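Local coordinates for protein translation initiation factor 4E (Ascaris suum, PDB 3M94) that binds the methylated guanosine cap, here the trimethylated form, and so probably helps recruit capped mRNA for translation initiation in this nematode, at residues 5-10 with 59-64; 77-82 with 159-164. All blocks are in the same frame, centred on the assembly; numbering follows the deposited sequence.

Interaction 1: residues 5-10 with 59-64; sequences LQCHWA and LFKEGI
Trp-9 and Lys-61 lie side by side and point the same way, with Lys-61 CG over one face of the indole. The evidence is a CH-pi contact: Lys-61 CG sits 3.9 Å from the centroid of the six-membered ring of Trp-9, 22° off the ring normal. Cys-7 SG rests above the same face, also displaced toward the rim. The lysine chain is extended beyond CG, and its NZ hydrogen-bonds to the carbonyl oxygens of Gly-112 and Ile-115. Leu-59 adds CD2 to the indole, 4.1 Å from Trp-9 CE3, and helix 88-104 packs on both residues. Strands 8-10 and 59-61 of these segments are antiparallel neighbours in the curved eIF4E sheet. Ala-10 and Phe-60 form a hydrogen-bonded pair, with Ala-10 N to Phe-60 O at 2.7 Å and Phe-60 N to Ala-10 O at 3.0 Å. Where strand 59-61 gives way to a type II turn, Glu-62 N still donates to His-8 O (3.0 Å). Further out, the side chains of His-8 and Glu-62 run alongside each other, ring and carboxylate planes 20° apart, with Glu-62 OE1 3.3 Å from His-8 CB.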
loop_
_atom_site.group_PDB
_atom_site.type_symbol
_atom_site.label_atom_id
_atom_site.label_comp_id
_atom_site.label_asym_id
_atom_site.label_seq_id
_atom_site.Cartn_x
_atom_site.Cartn_y
_atom_site.Cartn_z
ATOM N N LEU A 5 13.872 -11.690 -0.388
ATOM C CA LEU A 5 12.986 -10.846 -1.191
ATOM C C LEU A 5 13.848 -10.072 -2.165
ATOM O O LEU A 5 15.057 -9.911 -1.938
ATOM C CB LEU A 5 12.197 -9.875 -0.306
ATOM C CG LEU A 5 11.238 -10.491 0.723
ATOM C CD1 LEU A 5 10.651 -9.402 1.633
ATOM C CD2 LEU A 5 10.130 -11.296 0.035
ATOM N N GLN A 6 13.251 -9.606 -3.255
ATOM C CA GLN A 6 13.999 -8.858 -4.251
ATOM C C GLN A 6 14.621 -7.596 -3.659
ATOM O O GLN A 6 15.727 -7.220 -4.030
ATOM C CB GLN A 6 13.115 -8.519 -5.451
ATOM C CG GLN A 6 13.853 -7.801 -6.568
ATOM C CD GLN A 6 13.002 -7.625 -7.795
ATOM O OE1 GLN A 6 12.374 -8.567 -8.276
ATOM N NE2 GLN A 6 12.987 -6.418 -8.323
ATOM N N CYS A 7 13.911 -6.930 -2.748
ATOM C CA CYS A 7 14.505 -5.793 -2.059
ATOM C C CYS A 7 14.103 -5.705 -0.591
ATOM O O CYS A 7 13.324 -6.513 -0.102
ATOM C CB CYS A 7 14.207 -4.491 -2.800
ATOM S SG CYS A 7 12.452 -4.096 -2.865
ATOM N N HIS A 8 14.678 -4.735 0.106
ATOM C CA HIS A 8 14.368 -4.481 1.505
ATOM C C HIS A 8 13.115 -3.612 1.568
ATOM O O HIS A 8 12.962 -2.661 0.788
ATOM C CB HIS A 8 15.507 -3.713 2.164
ATOM C CG HIS A 8 16.747 -4.511 2.385
ATOM N ND1 HIS A 8 17.474 -5.065 1.352
ATOM C CD2 HIS A 8 17.412 -4.821 3.524
ATOM C CE1 HIS A 8 18.531 -5.686 1.846
ATOM N NE2 HIS A 8 18.509 -5.563 3.161
ATOM N N TRP A 9 12.244 -3.941 2.514
ATOM C CA TRP A 9 11.013 -3.208 2.752
ATOM C C TRP A 9 10.975 -2.765 4.209
ATOM O O TRP A 9 11.350 -3.531 5.101
ATOM C CB TRP A 9 9.794 -4.097 2.465
ATOM C CG TRP A 9 9.685 -4.510 1.025
ATOM C CD1 TRP A 9 10.241 -5.631 0.451
ATOM C CD2 TRP A 9 9.009 -3.806 -0.026
ATOM N NE1 TRP A 9 9.925 -5.670 -0.894
ATOM C CE2 TRP A 9 9.177 -4.563 -1.212
ATOM C CE3 TRP A 9 8.251 -2.618 -0.077
ATOM C CZ2 TRP A 9 8.630 -4.166 -2.446
ATOM C CZ3 TRP A 9 7.698 -2.225 -1.302
ATOM C CH2 TRP A 9 7.903 -2.998 -2.476
ATOM N N ALA A 10 10.488 -1.553 4.452
ATOM C CA ALA A 10 10.304 -1.073 5.831
ATOM C C ALA A 10 8.819 -0.895 6.157
ATOM O O ALA A 10 8.051 -0.343 5.360
ATOM C CB ALA A 10 11.053 0.204 6.072
ATOM N N LEU A 59 3.997 0.351 4.105
ATOM C CA LEU A 59 5.056 -0.569 3.735
ATOM C C LEU A 59 5.757 -0.016 2.511
ATOM O O LEU A 59 5.195 -0.057 1.407
ATOM C CB LEU A 59 4.551 -1.991 3.457
ATOM C CG LEU A 59 5.751 -2.973 3.446
ATOM C CD1 LEU A 59 6.140 -3.410 4.881
ATOM C CD2 LEU A 59 5.495 -4.187 2.570
ATOM N N PHE A 60 6.970 0.512 2.712
ATOM C CA PHE A 60 7.703 1.168 1.636
ATOM C C PHE A 60 9.077 0.557 1.446
ATOM O O PHE A 60 9.672 0.013 2.403
ATOM C CB PHE A 60 7.823 2.676 1.886
ATOM C CG PHE A 60 6.583 3.465 1.460
ATOM C CD1 PHE A 60 5.344 3.231 2.070
ATOM C CD2 PHE A 60 6.654 4.403 0.433
ATOM C CE1 PHE A 60 4.210 3.908 1.670
ATOM C CE2 PHE A 60 5.519 5.107 0.042
ATOM C CZ PHE A 60 4.296 4.849 0.655
ATOM N N LYS A 61 9.581 0.659 0.212
ATOM C CA LYS A 61 10.935 0.219 -0.085
ATOM C C LYS A 61 11.879 0.946 0.847
ATOM O O LYS A 61 11.717 2.154 1.058
ATOM C CB LYS A 61 11.294 0.506 -1.558
ATOM C CG LYS A 61 10.643 -0.453 -2.546
ATOM C CD LYS A 61 10.853 0.017 -3.988
ATOM C CE LYS A 61 10.458 -1.049 -4.985
ATOM N NZ LYS A 61 10.283 -0.457 -6.362
ATOM N N GLU A 62 12.843 0.225 1.422
ATOM C CA GLU A 62 13.812 0.853 2.319
ATOM C C GLU A 62 14.444 2.072 1.650
ATOM O O GLU A 62 14.872 1.994 0.496
ATOM C CB GLU A 62 14.920 -0.110 2.750
ATOM C CG GLU A 62 15.823 0.470 3.867
ATOM C CD GLU A 62 16.918 -0.483 4.307
ATOM O OE1 GLU A 62 17.344 -1.345 3.501
ATOM O OE2 GLU A 62 17.368 -0.372 5.472
ATOM N N GLY A 63 14.495 3.186 2.376
ATOM C CA GLY A 63 15.115 4.394 1.862
ATOM C C GLY A 63 14.119 5.321 1.194
ATOM O O GLY A 63 14.501 6.385 0.725
ATOM N N ILE A 64 12.852 4.907 1.117
ATOM C CA ILE A 64 11.777 5.804 0.718
ATOM C C ILE A 64 10.951 6.107 1.952
ATOM O O ILE A 64 10.330 5.209 2.527
ATOM C CB ILE A 64 10.852 5.226 -0.382
ATOM C CG1 ILE A 64 11.633 4.881 -1.653
ATOM C CG2 ILE A 64 9.714 6.219 -0.712
ATOM C CD1 ILE A 64 10.799 4.104 -2.676
#

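Interaction 2: residues 77-82 with 159-164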
loop_
_atom_site.group_PDB
_atom_site.type_symbol
_atom_site.label_atom_id
_atom_site.label_comp_id
_atom_site.label_asym_id
_atom_site.label_seq_id
_atom_site.Cartn_x
_atom_site.Cartn_y
_atom_site.Cartn_z
ATOM N N GLY A 77 2.074 9.367 -7.505
ATOM C CA GLY A 77 0.657 9.354 -7.191
ATOM C C GLY A 77 0.298 8.040 -6.557
ATOM O O GLY A 77 1.182 7.277 -6.155
ATOM N N ARG A 78 -0.999 7.776 -6.465
ATOM C CA ARG A 78 -1.473 6.582 -5.808
ATOM C C ARG A 78 -2.736 6.029 -6.445
ATOM O O ARG A 78 -3.602 6.783 -6.905
ATOM C CB ARG A 78 -1.738 6.864 -4.325
ATOM C CG ARG A 78 -2.957 7.732 -4.094
ATOM C CD ARG A 78 -3.196 8.007 -2.634
ATOM N NE ARG A 78 -4.464 8.711 -2.476
ATOM C CZ ARG A 78 -4.940 9.161 -1.322
ATOM N NH1 ARG A 78 -4.254 8.996 -0.206
ATOM N NH2 ARG A 78 -6.106 9.792 -1.290
ATOM N N TRP A 79 -2.824 4.705 -6.484
ATOM C CA TRP A 79 -4.108 4.042 -6.688
ATOM C C TRP A 79 -4.808 4.033 -5.334
ATOM O O TRP A 79 -4.213 3.607 -4.338
ATOM C CB TRP A 79 -3.897 2.616 -7.176
ATOM C CG TRP A 79 -3.665 2.559 -8.650
ATOM C CD1 TRP A 79 -2.481 2.353 -9.284
ATOM C CD2 TRP A 79 -4.646 2.757 -9.673
ATOM N NE1 TRP A 79 -2.662 2.388 -10.647
ATOM C CE2 TRP A 79 -3.986 2.645 -10.909
ATOM C CE3 TRP A 79 -6.027 3.009 -9.663
ATOM C CZ2 TRP A 79 -4.658 2.772 -12.123
ATOM C CZ3 TRP A 79 -6.687 3.137 -10.869
ATOM C CH2 TRP A 79 -6.005 3.017 -12.078
ATOM N N LEU A 80 -6.050 4.520 -5.301
ATOM C CA LEU A 80 -6.828 4.606 -4.070
ATOM C C LEU A 80 -7.989 3.614 -4.075
ATOM O O LEU A 80 -8.768 3.563 -5.030
ATOM C CB LEU A 80 -7.353 6.034 -3.867
ATOM C CG LEU A 80 -8.312 6.303 -2.700
ATOM C CD1 LEU A 80 -7.617 6.151 -1.340
ATOM C CD2 LEU A 80 -8.955 7.707 -2.823
ATOM N N VAL A 81 -8.081 2.818 -3.011
ATOM C CA VAL A 81 -9.207 1.904 -2.810
ATOM C C VAL A 81 -9.927 2.365 -1.534
ATOM O O VAL A 81 -9.344 2.323 -0.451
ATOM C CB VAL A 81 -8.742 0.445 -2.569
ATOM C CG1 VAL A 81 -9.932 -0.505 -2.565
ATOM C CG2 VAL A 81 -7.683 -0.002 -3.589
ATOM N N VAL A 82 -11.164 2.837 -1.664
ATOM C CA VAL A 82 -11.986 3.133 -0.483
ATOM C C VAL A 82 -12.662 1.854 0.004
ATOM O O VAL A 82 -13.127 1.042 -0.791
ATOM C CB VAL A 82 -13.021 4.291 -0.707
ATOM C CG1 VAL A 82 -12.288 5.614 -0.973
ATOM C CG2 VAL A 82 -14.014 3.969 -1.841
ATOM N N GLU A 159 -17.262 -1.091 -7.735
ATOM C CA GLU A 159 -16.452 -0.273 -6.836
ATOM C C GLU A 159 -15.189 0.258 -7.510
ATOM O O GLU A 159 -14.104 -0.293 -7.323
ATOM C CB GLU A 159 -16.126 -1.046 -5.556
ATOM C CG GLU A 159 -17.357 -1.331 -4.693
ATOM C CD GLU A 159 -17.181 -2.531 -3.774
ATOM O OE1 GLU A 159 -16.094 -3.161 -3.809
ATOM O OE2 GLU A 159 -18.132 -2.845 -3.015
ATOM N N PRO A 160 -15.332 1.337 -8.303
ATOM C CA PRO A 160 -14.212 1.952 -9.002
ATOM C C PRO A 160 -13.009 2.226 -8.106
ATOM O O PRO A 160 -13.150 2.461 -6.915
ATOM C CB PRO A 160 -14.797 3.283 -9.517
ATOM C CG PRO A 160 -16.098 3.456 -8.801
ATOM C CD PRO A 160 -16.583 2.069 -8.569
ATOM N N ILE A 161 -11.827 2.142 -8.696
ATOM C CA ILE A 161 -10.613 2.543 -8.037
ATOM C C ILE A 161 -10.034 3.614 -8.936
ATOM O O ILE A 161 -10.309 3.638 -10.150
ATOM C CB ILE A 161 -9.653 1.353 -7.791
ATOM C CG1 ILE A 161 -9.242 0.660 -9.097
ATOM C CG2 ILE A 161 -10.305 0.352 -6.829
ATOM C CD1 ILE A 161 -7.917 -0.170 -9.008
ATOM N N ARG A 162 -9.274 4.521 -8.346
ATOM C CA ARG A 162 -8.774 5.659 -9.094
ATOM C C ARG A 162 -7.331 5.975 -8.798
ATOM O O ARG A 162 -6.818 5.707 -7.702
ATOM C CB ARG A 162 -9.666 6.899 -8.904
ATOM C CG ARG A 162 -9.884 7.349 -7.476
ATOM C CD ARG A 162 -11.049 8.320 -7.389
ATOM N NE ARG A 162 -11.680 8.259 -6.070
ATOM C CZ ARG A 162 -11.503 9.149 -5.094
ATOM N NH1 ARG A 162 -10.712 10.198 -5.267
ATOM N NH2 ARG A 162 -12.125 8.988 -3.934
ATOM N N TYR A 163 -6.675 6.526 -9.805
ATOM C CA TYR A 163 -5.306 6.928 -9.686
ATOM C C TYR A 163 -5.285 8.446 -9.697
ATOM O O TYR A 163 -5.834 9.078 -10.600
ATOM C CB TYR A 163 -4.444 6.365 -10.828
ATOM C CG TYR A 163 -2.994 6.704 -10.615
ATOM C CD1 TYR A 163 -2.203 5.938 -9.759
ATOM C CD2 TYR A 163 -2.423 7.832 -11.214
ATOM C CE1 TYR A 163 -0.883 6.261 -9.521
ATOM C CE2 TYR A 163 -1.098 8.165 -10.981
ATOM C CZ TYR A 163 -0.340 7.372 -10.127
ATOM O OH TYR A 163 0.969 7.695 -9.890
ATOM N N GLU A 164 -4.653 9.024 -8.687
ATOM C CA GLU A 164 -4.587 10.473 -8.555
ATOM C C GLU A 164 -3.194 10.905 -8.150
ATOM O O GLU A 164 -2.474 10.148 -7.491
ATOM C CB GLU A 164 -5.606 10.946 -7.525
ATOM C CG GLU A 164 -5.662 10.039 -6.316
ATOM C CD GLU A 164 -6.647 10.488 -5.277
ATOM O OE1 GLU A 164 -6.197 10.762 -4.145
ATOM O OE2 GLU A 164 -7.861 10.553 -5.576
#
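Tyr-163 and Trp-79, on the same face of the sheet, cross at about a right angle. Tyr-163 CB stands over the centre of the indole's six-membered ring, 3.6 Å from its centroid and almost on the normal, a CH-pi contact. The phenol then turns its edge to the five-membered ring in an edge-to-face pair, planes at 59°, with Tyr-163 CD1 3.6 Å from Trp-79 CD1. CG of Tyr-163 is anti to the backbone N (chi1 -175°), and the ring beyond it runs past the Arg-78 backbone to Gly-77, where its hydroxyl hydrogen-bonds to Thr-133 OG1. Trp-79 NE1 donates to the carbonyl of Asn-142, which ties the indole to helix 139-153. Ile-161 closes on the benzo part, its CD1 3.8 Å from Trp-79 CE3. This antiparallel pairing lies in the eIF4E sheet, between strands 127-133 and 181-183, and Trp-79 with Tyr-163 is its non-hydrogen-bonded pair. On the other face, Leu-80 lies alongside Arg-162, CD2 over one face of the guanidinium and 3.6 Å from Arg-162 NH2. A salt-bridge network flanks it: Arg-78 NH2 meets Glu-164 OE1 at 3.0 Å, on the syn side but 34° out of the carboxylate plane, and Arg-162 NH1 grips Glu-164 OE2 at 2.9 Å. Sharing one carboxylate probably offsets the repulsion between the two arginines.

In the fold
Interactions 1 and 2 are separate pairings within one antiparallel sheet, their centres about 22 Å apart and their nearest atoms about 8 Å apart, without touching. They fall on opposite sides of the chain's centre. Along the chain they come in series: interaction 1 closes at residue 64 before interaction 2 opens at 77. Strands 56-61 and 77-83 are consecutive in sequence, yet strands 115-121 and 127-133 lie between them in the sheet. The bound trimethylguanosine diphosphate cap is nearer interaction 2, about 5 Å from the Arg-78 side chain against about 8 Å from that of Phe-60, consistent with one continuous sheet backing the cap pocket.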